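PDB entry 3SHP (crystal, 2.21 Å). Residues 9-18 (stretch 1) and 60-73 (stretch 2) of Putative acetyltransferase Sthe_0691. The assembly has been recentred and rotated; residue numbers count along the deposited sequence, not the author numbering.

Stretch 1 9-18: LTGPTVYLRA
Stretch 2 (60-73) HLLAIVRRSDEAVV

The shortest polar contact between the stretches joins Y15 OH to E70 OE1 at 2.5 Å, the phenol donating to the carboxylate; Y15 (chi1 p, 66°; chi2 96°) reaches it along the ring edge, while E70 (m, m, chi3 -35°) bends toward it from a left-handed backbone position (phi/psi 68/17). At the same end of the contact, R67 (m, t, p, chi4 -159°) sends NH1 to G11 O at 2.7 Å, with the carbonyl near the guanidinium plane; its backbone N donates to T13 O at 2.9 Å. Water 1 extends that junction, donating to T13 O (2.8 Å from its oxygen) and accepting from S68 N (also 2.8 Å).

The backbone core is antiparallel: strands 14-18 and 60-66 run at 147° with axes 4.4 Å apart at closest approach. Y15 pairs with V65 as a hydrogen-bonded pair, Y15 N to V65 O 2.8 Å and V65 N to Y15 O 2.7 Å. R17 pairs likewise with A63, but less evenly: A63 N to R17 O is 2.8 Å, whereas R17 N to A63 O is weak at 3.3 Å. The non-hydrogen-bonded pair L16-I64 lies between them (CA-CA 4.8 Å), and V14-R66 and A18-L62 flank them (CA-CA 4.5 Å each). At these non-hydrogen-bonded positions CA hydrogens face carbonyls, as in L16 CA to A63 O, 3.2 Å. Each stretch also folds back on itself: L9 N to L16 O (3.2 Å) and L16 N to L9 O (2.8 Å) in the first, V73 N to I64 O (2.8 Å) in the second.

Side chains alternate between sheet faces. Y15, R17, A63 and V65 share one. V65 (t) places CB over the Y15 ring, 3.9 Å from its centroid and 14° off the normal, a CH-pi contact, while R67 CG lies near the ring plane, 3.7 Å from Y15 CD2. R17 (p, t, t, chi4 85°) lays one guanidinium face over V65 and A63, with R17 NE 3.7 Å from V65 CG2 and R17 NH1 3.8 Å from A63 CB; its polar edge remains free to bond, R17 NH1 donating to A18 O at 3.0 Å and R17 NH2 to water 2 at 3.1 Å, which in turn donates to E70 O.

V14, L16, I64 and R66 point to the other face. V14 CB (chi1 m) meets I64 CG2 at 3.8 Å, and L16 CD1 (m, p) meets I64 CG1 (m, t) at 3.9 Å. R66 (t, t, p, chi4 -160°) instead forms a salt bridge within its own stretch, NH1 to D69 OD2 2.8 Å, bracing the turn. The contact buries 811 Å² in total.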

ATOM      1  N   LEU A   9       7.974 -39.205  -8.176  1.00 29.21           N
ATOM      2  CA  LEU A   9       7.703 -39.145  -9.595  1.00 27.89           C
ATOM      3  C   LEU A   9       8.935 -38.511 -10.191  1.00 28.73           C
ATOM      4  O   LEU A   9       9.175 -37.300 -10.018  1.00 28.60           O
ATOM      5  CB  LEU A   9       6.480 -38.266  -9.890  1.00 26.82           C
ATOM      6  CG  LEU A   9       5.201 -38.483  -9.068  1.00 25.14           C
ATOM      7  CD1 LEU A   9       4.150 -37.497  -9.485  1.00 24.56           C
ATOM      8  CD2 LEU A   9       4.642 -39.895  -9.200  1.00 24.27           C
ATOM      9  N   THR A  10       9.732 -39.313 -10.885  1.00 28.72           N
ATOM     10  CA  THR A  10      10.996 -38.790 -11.390  1.00 29.74           C
ATOM     11  C   THR A  10      11.129 -38.901 -12.899  1.00 29.44           C
ATOM     12  O   THR A  10      10.670 -39.871 -13.512  1.00 29.58           O
ATOM     13  CB  THR A  10      12.199 -39.447 -10.716  1.00 29.84           C
ATOM     14  OG1 THR A  10      13.387 -38.822 -11.207  1.00 32.32           O
ATOM     15  CG2 THR A  10      12.238 -40.940 -10.982  1.00 29.35           C
ATOM     16  N   GLY A  11      11.731 -37.872 -13.483  1.00 29.39           N
ATOM     17  CA  GLY A  11      12.062 -37.883 -14.901  1.00 29.36           C
ATOM     18  C   GLY A  11      13.558 -37.729 -15.043  1.00 29.47           C
ATOM     19  O   GLY A  11      14.276 -37.838 -14.055  1.00 28.16           O
ATOM     20  N   PRO A  12      14.031 -37.428 -16.268  1.00 30.28           N
ATOM     21  CA  PRO A  12      15.470 -37.272 -16.568  1.00 31.55           C
ATOM     22  C   PRO A  12      16.133 -36.091 -15.837  1.00 31.97           C
ATOM     23  O   PRO A  12      17.342 -36.137 -15.559  1.00 32.95           O
ATOM     24  CB  PRO A  12      15.487 -37.027 -18.093  1.00 31.96           C
ATOM     25  CG  PRO A  12      14.205 -37.649 -18.583  1.00 31.76           C
ATOM     26  CD  PRO A  12      13.210 -37.299 -17.476  1.00 30.28           C
ATOM     27  N   THR A  13      15.349 -35.069 -15.495  1.00 31.37           N
ATOM     28  CA  THR A  13      15.906 -33.830 -14.957  1.00 31.85           C
ATOM     29  C   THR A  13      15.405 -33.490 -13.568  1.00 30.57           C
ATOM     30  O   THR A  13      16.188 -33.030 -12.732  1.00 31.52           O
ATOM     31  CB  THR A  13      15.579 -32.646 -15.877  1.00 32.19           C
ATOM     32  OG1 THR A  13      15.925 -33.009 -17.210  1.00 36.33           O
ATOM     33  CG2 THR A  13      16.410 -31.464 -15.501  1.00 34.90           C
ATOM     34  N   VAL A  14      14.102 -33.665 -13.338  1.00 28.57           N
ATOM     35  CA  VAL A  14      13.501 -33.320 -12.063  1.00 27.49           C
ATOM     36  C   VAL A  14      12.727 -34.483 -11.437  1.00 26.98           C
ATOM     37  O   VAL A  14      12.347 -35.423 -12.122  1.00 26.62           O
ATOM     38  CB  VAL A  14      12.523 -32.118 -12.196  1.00 27.22           C
ATOM     39  CG1 VAL A  14      13.236 -30.889 -12.849  1.00 26.91           C
ATOM     40  CG2 VAL A  14      11.277 -32.534 -12.966  1.00 25.13           C
ATOM     41  N   TYR A  15      12.484 -34.389 -10.138  1.00 26.67           N
ATOM     42  CA  TYR A  15      11.532 -35.276  -9.518  1.00 27.07           C
ATOM     43  C   TYR A  15      10.606 -34.500  -8.631  1.00 26.85           C
ATOM     44  O   TYR A  15      10.926 -33.382  -8.225  1.00 27.12           O
ATOM     45  CB  TYR A  15      12.202 -36.420  -8.766  1.00 27.43           C
ATOM     46  CG  TYR A  15      13.021 -36.065  -7.558  1.00 29.11           C
ATOM     47  CD1 TYR A  15      12.480 -36.126  -6.266  1.00 29.01           C
ATOM     48  CD2 TYR A  15      14.363 -35.741  -7.694  1.00 30.71           C
ATOM     49  CE1 TYR A  15      13.249 -35.830  -5.149  1.00 29.19           C
ATOM     50  CE2 TYR A  15      15.135 -35.453  -6.594  1.00 32.57           C
ATOM     51  CZ  TYR A  15      14.575 -35.496  -5.323  1.00 32.18           C
ATOM     52  OH  TYR A  15      15.398 -35.196  -4.243  1.00 34.43           O
ATOM     53  N   LEU A  16       9.441 -35.093  -8.389  1.00 26.24           N
ATOM     54  CA  LEU A  16       8.402 -34.514  -7.571  1.00 25.88           C
ATOM     55  C   LEU A  16       8.260 -35.342  -6.320  1.00 25.69           C
ATOM     56  O   LEU A  16       8.288 -36.582  -6.363  1.00 25.40           O
ATOM     57  CB  LEU A  16       7.064 -34.472  -8.332  1.00 25.79           C
ATOM     58  CG  LEU A  16       6.829 -33.310  -9.319  1.00 26.99           C
ATOM     59  CD1 LEU A  16       8.023 -32.983 -10.172  1.00 28.05           C
ATOM     60  CD2 LEU A  16       5.673 -33.650 -10.227  1.00 28.10           C
ATOM     61  N   ARG A  17       8.105 -34.642  -5.204  1.00 25.45           N
ATOM     62  CA  ARG A  17       7.889 -35.274  -3.912  1.00 25.40           C
ATOM     63  C   ARG A  17       7.097 -34.261  -3.089  1.00 24.68           C
ATOM     64  O   ARG A  17       7.034 -33.111  -3.449  1.00 24.14           O
ATOM     65  CB  ARG A  17       9.231 -35.565  -3.232  1.00 25.33           C
ATOM     66  CG  ARG A  17      10.189 -34.322  -3.107  1.00 25.60           C
ATOM     67  CD  ARG A  17      11.098 -34.449  -1.875  1.00 26.02           C
ATOM     68  NE  ARG A  17      12.046 -33.343  -1.763  1.00 27.38           N
ATOM     69  CZ  ARG A  17      11.794 -32.155  -1.200  1.00 29.09           C
ATOM     70  NH1 ARG A  17      10.594 -31.878  -0.668  1.00 27.19           N
ATOM     71  NH2 ARG A  17      12.761 -31.228  -1.174  1.00 28.33           N
ATOM     72  N   ALA A  18       6.510 -34.701  -1.988  1.00 24.76           N
ATOM     73  CA  ALA A  18       5.772 -33.813  -1.099  1.00 25.04           C
ATOM     74  C   ALA A  18       6.650 -32.638  -0.684  1.00 25.34           C
ATOM     75  O   ALA A  18       7.799 -32.822  -0.275  1.00 25.65           O
ATOM     76  CB  ALA A  18       5.252 -34.588   0.136  1.00 24.17           C
ATOM     77  N   HIS A  60      -2.756 -30.050  -1.773  1.00 32.11           N
ATOM     78  CA  HIS A  60      -1.439 -30.652  -1.657  1.00 31.48           C
ATOM     79  C   HIS A  60      -0.414 -29.808  -2.352  1.00 29.73           C
ATOM     80  O   HIS A  60      -0.742 -29.007  -3.245  1.00 29.20           O
ATOM     81  CB  HIS A  60      -1.462 -32.077  -2.206  1.00 31.98           C
ATOM     82  CG  HIS A  60      -2.373 -32.980  -1.434  1.00 35.84           C
ATOM     83  ND1 HIS A  60      -2.039 -33.494  -0.198  1.00 38.21           N
ATOM     84  CD2 HIS A  60      -3.638 -33.411  -1.694  1.00 37.48           C
ATOM     85  CE1 HIS A  60      -3.047 -34.224   0.261  1.00 39.65           C
ATOM     86  NE2 HIS A  60      -4.028 -34.193  -0.631  1.00 37.70           N
ATOM     87  N   LEU A  61       0.822 -29.977  -1.917  1.00 28.31           N
ATOM     88  CA  LEU A  61       1.941 -29.304  -2.528  1.00 27.07           C
ATOM     89  C   LEU A  61       3.045 -30.292  -2.840  1.00 25.99           C
ATOM     90  O   LEU A  61       3.490 -31.010  -1.945  1.00 26.16           O
ATOM     91  CB  LEU A  61       2.489 -28.293  -1.545  1.00 27.07           C
ATOM     92  CG  LEU A  61       1.938 -26.897  -1.615  1.00 27.64           C
ATOM     93  CD1 LEU A  61       2.581 -26.099  -0.449  1.00 29.07           C
ATOM     94  CD2 LEU A  61       2.250 -26.289  -2.969  1.00 26.47           C
ATOM     95  N   LEU A  62       3.485 -30.309  -4.097  1.00 24.20           N
ATOM     96  CA  LEU A  62       4.608 -31.103  -4.507  1.00 23.45           C
ATOM     97  C   LEU A  62       5.771 -30.168  -4.823  1.00 23.64           C
ATOM     98  O   LEU A  62       5.586 -29.158  -5.518  1.00 24.56           O
ATOM     99  CB  LEU A  62       4.255 -31.934  -5.744  1.00 23.23           C
ATOM    100  CG  LEU A  62       3.124 -32.971  -5.617  1.00 23.49           C
ATOM    101  CD1 LEU A  62       2.922 -33.686  -6.935  1.00 22.69           C
ATOM    102  CD2 LEU A  62       3.422 -33.995  -4.502  1.00 21.42           C
ATOM    103  N   ALA A  63       6.952 -30.480  -4.301  1.00 22.36           N
ATOM    104  CA  ALA A  63       8.155 -29.781  -4.696  1.00 22.19           C
ATOM    105  C   ALA A  63       8.646 -30.329  -6.014  1.00 22.12           C
ATOM    106  O   ALA A  63       8.596 -31.549  -6.255  1.00 21.56           O
ATOM    107  CB  ALA A  63       9.223 -29.981  -3.650  1.00 22.14           C
ATOM    108  N   ILE A  64       9.145 -29.451  -6.870  1.00 22.24           N
ATOM    109  CA  ILE A  64       9.808 -29.923  -8.080  1.00 22.56           C
ATOM    110  C   ILE A  64      11.305 -29.784  -7.801  1.00 23.40           C
ATOM    111  O   ILE A  64      11.787 -28.684  -7.488  1.00 23.22           O
ATOM    112  CB  ILE A  64       9.398 -29.104  -9.293  1.00 23.07           C
ATOM    113  CG1 ILE A  64       7.864 -29.145  -9.478  1.00 23.10           C
ATOM    114  CG2 ILE A  64      10.174 -29.559 -10.560  1.00 23.33           C
ATOM    115  CD1 ILE A  64       7.341 -28.098 -10.503  1.00 21.60           C
ATOM    116  N   VAL A  65      12.034 -30.893  -7.876  1.00 23.34           N
ATOM    117  CA  VAL A  65      13.411 -30.920  -7.391  1.00 24.39           C
ATOM    118  C   VAL A  65      14.339 -31.270  -8.536  1.00 25.84           C
ATOM    119  O   VAL A  65      14.155 -32.283  -9.203  1.00 25.79           O
ATOM    120  CB  VAL A  65      13.594 -31.945  -6.217  1.00 24.58           C
ATOM    121  CG1 VAL A  65      15.025 -31.945  -5.694  1.00 25.15           C
ATOM    122  CG2 VAL A  65      12.595 -31.698  -5.066  1.00 22.57           C
ATOM    123  N   ARG A  66      15.338 -30.420  -8.777  1.00 27.54           N
ATOM    124  CA  ARG A  66      16.311 -30.711  -9.814  1.00 28.93           C
ATOM    125  C   ARG A  66      17.258 -31.774  -9.323  1.00 30.23           C
ATOM    126  O   ARG A  66      17.913 -31.608  -8.299  1.00 30.02           O
ATOM    127  CB  ARG A  66      17.082 -29.460 -10.244  1.00 28.97           C
ATOM    128  CG  ARG A  66      17.929 -29.672 -11.484  1.00 28.19           C
ATOM    129  CD  ARG A  66      18.424 -28.370 -12.066  1.00 30.32           C
ATOM    130  NE  ARG A  66      19.029 -27.480 -11.063  1.00 30.77           N
ATOM    131  CZ  ARG A  66      19.192 -26.171 -11.226  1.00 30.39           C
ATOM    132  NH1 ARG A  66      19.751 -25.455 -10.262  1.00 29.20           N
ATOM    133  NH2 ARG A  66      18.816 -25.586 -12.356  1.00 29.13           N
ATOM    134  N   ARG A  67      17.311 -32.874 -10.074  1.00 32.03           N
ATOM    135  CA  ARG A  67      18.144 -34.023  -9.764  1.00 34.00           C
ATOM    136  C   ARG A  67      19.654 -33.706  -9.652  1.00 34.67           C
ATOM    137  O   ARG A  67      20.291 -34.107  -8.676  1.00 33.97           O
ATOM    138  CB  ARG A  67      17.893 -35.149 -10.797  1.00 35.08           C
ATOM    139  CG  ARG A  67      16.393 -35.666 -10.817  1.00 37.54           C
ATOM    140  CD  ARG A  67      16.152 -36.779 -11.820  1.00 42.08           C
ATOM    141  NE  ARG A  67      17.200 -37.793 -11.734  1.00 48.15           N
ATOM    142  CZ  ARG A  67      17.505 -38.667 -12.695  1.00 51.98           C
ATOM    143  NH1 ARG A  67      16.829 -38.686 -13.842  1.00 52.91           N
ATOM    144  NH2 ARG A  67      18.499 -39.538 -12.505  1.00 54.47           N
ATOM    145  N   SER A  68      20.218 -32.981 -10.619  1.00 35.56           N
ATOM    146  CA  SER A  68      21.684 -32.725 -10.606  1.00 36.88           C
ATOM    147  C   SER A  68      22.174 -32.111  -9.294  1.00 37.24           C
ATOM    148  O   SER A  68      23.205 -32.519  -8.780  1.00 38.11           O
ATOM    149  CB  SER A  68      22.136 -31.882 -11.798  1.00 36.71           C
ATOM    150  OG  SER A  68      21.425 -30.647 -11.839  1.00 37.50           O
ATOM    151  N   ASP A  69      21.423 -31.178  -8.714  1.00 36.89           N
ATOM    152  CA  ASP A  69      21.898 -30.502  -7.484  1.00 37.02           C
ATOM    153  C   ASP A  69      20.940 -30.535  -6.297  1.00 36.87           C
ATOM    154  O   ASP A  69      21.238 -29.949  -5.255  1.00 36.83           O
ATOM    155  CB  ASP A  69      22.320 -29.037  -7.779  1.00 36.88           C
ATOM    156  CG  ASP A  69      21.166 -28.179  -8.308  1.00 35.73           C
ATOM    157  OD1 ASP A  69      20.068 -28.722  -8.541  1.00 33.25           O
ATOM    158  OD2 ASP A  69      21.349 -26.950  -8.495  1.00 35.94           O
ATOM    159  N   GLU A  70      19.792 -31.197  -6.458  1.00 36.35           N
ATOM    160  CA  GLU A  70      18.788 -31.305  -5.390  1.00 35.92           C
ATOM    161  C   GLU A  70      18.110 -29.990  -5.037  1.00 34.58           C
ATOM    162  O   GLU A  70      17.487 -29.876  -3.974  1.00 35.04           O
ATOM    163  CB  GLU A  70      19.384 -31.935  -4.126  1.00 37.00           C
ATOM    164  CG  GLU A  70      19.778 -33.397  -4.302  1.00 40.15           C
ATOM    165  CD  GLU A  70      18.558 -34.287  -4.404  1.00 43.51           C
ATOM    166  OE1 GLU A  70      17.561 -33.979  -3.728  1.00 45.03           O
ATOM    167  OE2 GLU A  70      18.585 -35.285  -5.153  1.00 45.83           O
ATOM    168  N   ALA A  71      18.213 -29.003  -5.922  1.00 32.28           N
ATOM    169  CA  ALA A  71      17.597 -27.708  -5.690  1.00 30.19           C
ATOM    170  C   ALA A  71      16.098 -27.793  -5.929  1.00 28.76           C
ATOM    171  O   ALA A  71      15.637 -28.412  -6.898  1.00 27.97           O
ATOM    172  CB  ALA A  71      18.209 -26.674  -6.606  1.00 30.07           C
ATOM    173  N   VAL A  72      15.332 -27.166  -5.043  1.00 27.45           N
ATOM    174  CA  VAL A  72      13.894 -27.047  -5.261  1.00 25.80           C
ATOM    175  C   VAL A  72      13.736 -25.919  -6.280  1.00 25.56           C
ATOM    176  O   VAL A  72      14.066 -24.763  -5.972  1.00 26.35           O
ATOM    177  CB  VAL A  72      13.150 -26.739  -3.938  1.00 25.74           C
ATOM    178  CG1 VAL A  72      11.655 -26.391  -4.205  1.00 25.45           C
ATOM    179  CG2 VAL A  72      13.301 -27.928  -2.938  1.00 23.94           C
ATOM    180  N   VAL A  73      13.276 -26.259  -7.489  1.00 23.78           N
ATOM    181  CA  VAL A  73      13.179 -25.306  -8.579  1.00 23.36           C
ATOM    182  C   VAL A  73      11.735 -24.843  -8.839  1.00 23.75           C
ATOM    183  O   VAL A  73      11.486 -23.923  -9.645  1.00 23.70           O
ATOM    184  CB  VAL A  73      13.827 -25.855  -9.876  1.00 23.73           C
ATOM    185  CG1 VAL A  73      15.302 -26.185  -9.637  1.00 22.45           C
ATOM    186  CG2 VAL A  73      13.042 -27.091 -10.419  1.00 22.66           C
TER
HETATM  187  O   HOH W   1      18.943 -32.562 -13.023  1.00 38.06           O
HETATM  188  O   HOH W   2      15.623 -31.160  -2.272  1.00 34.75           O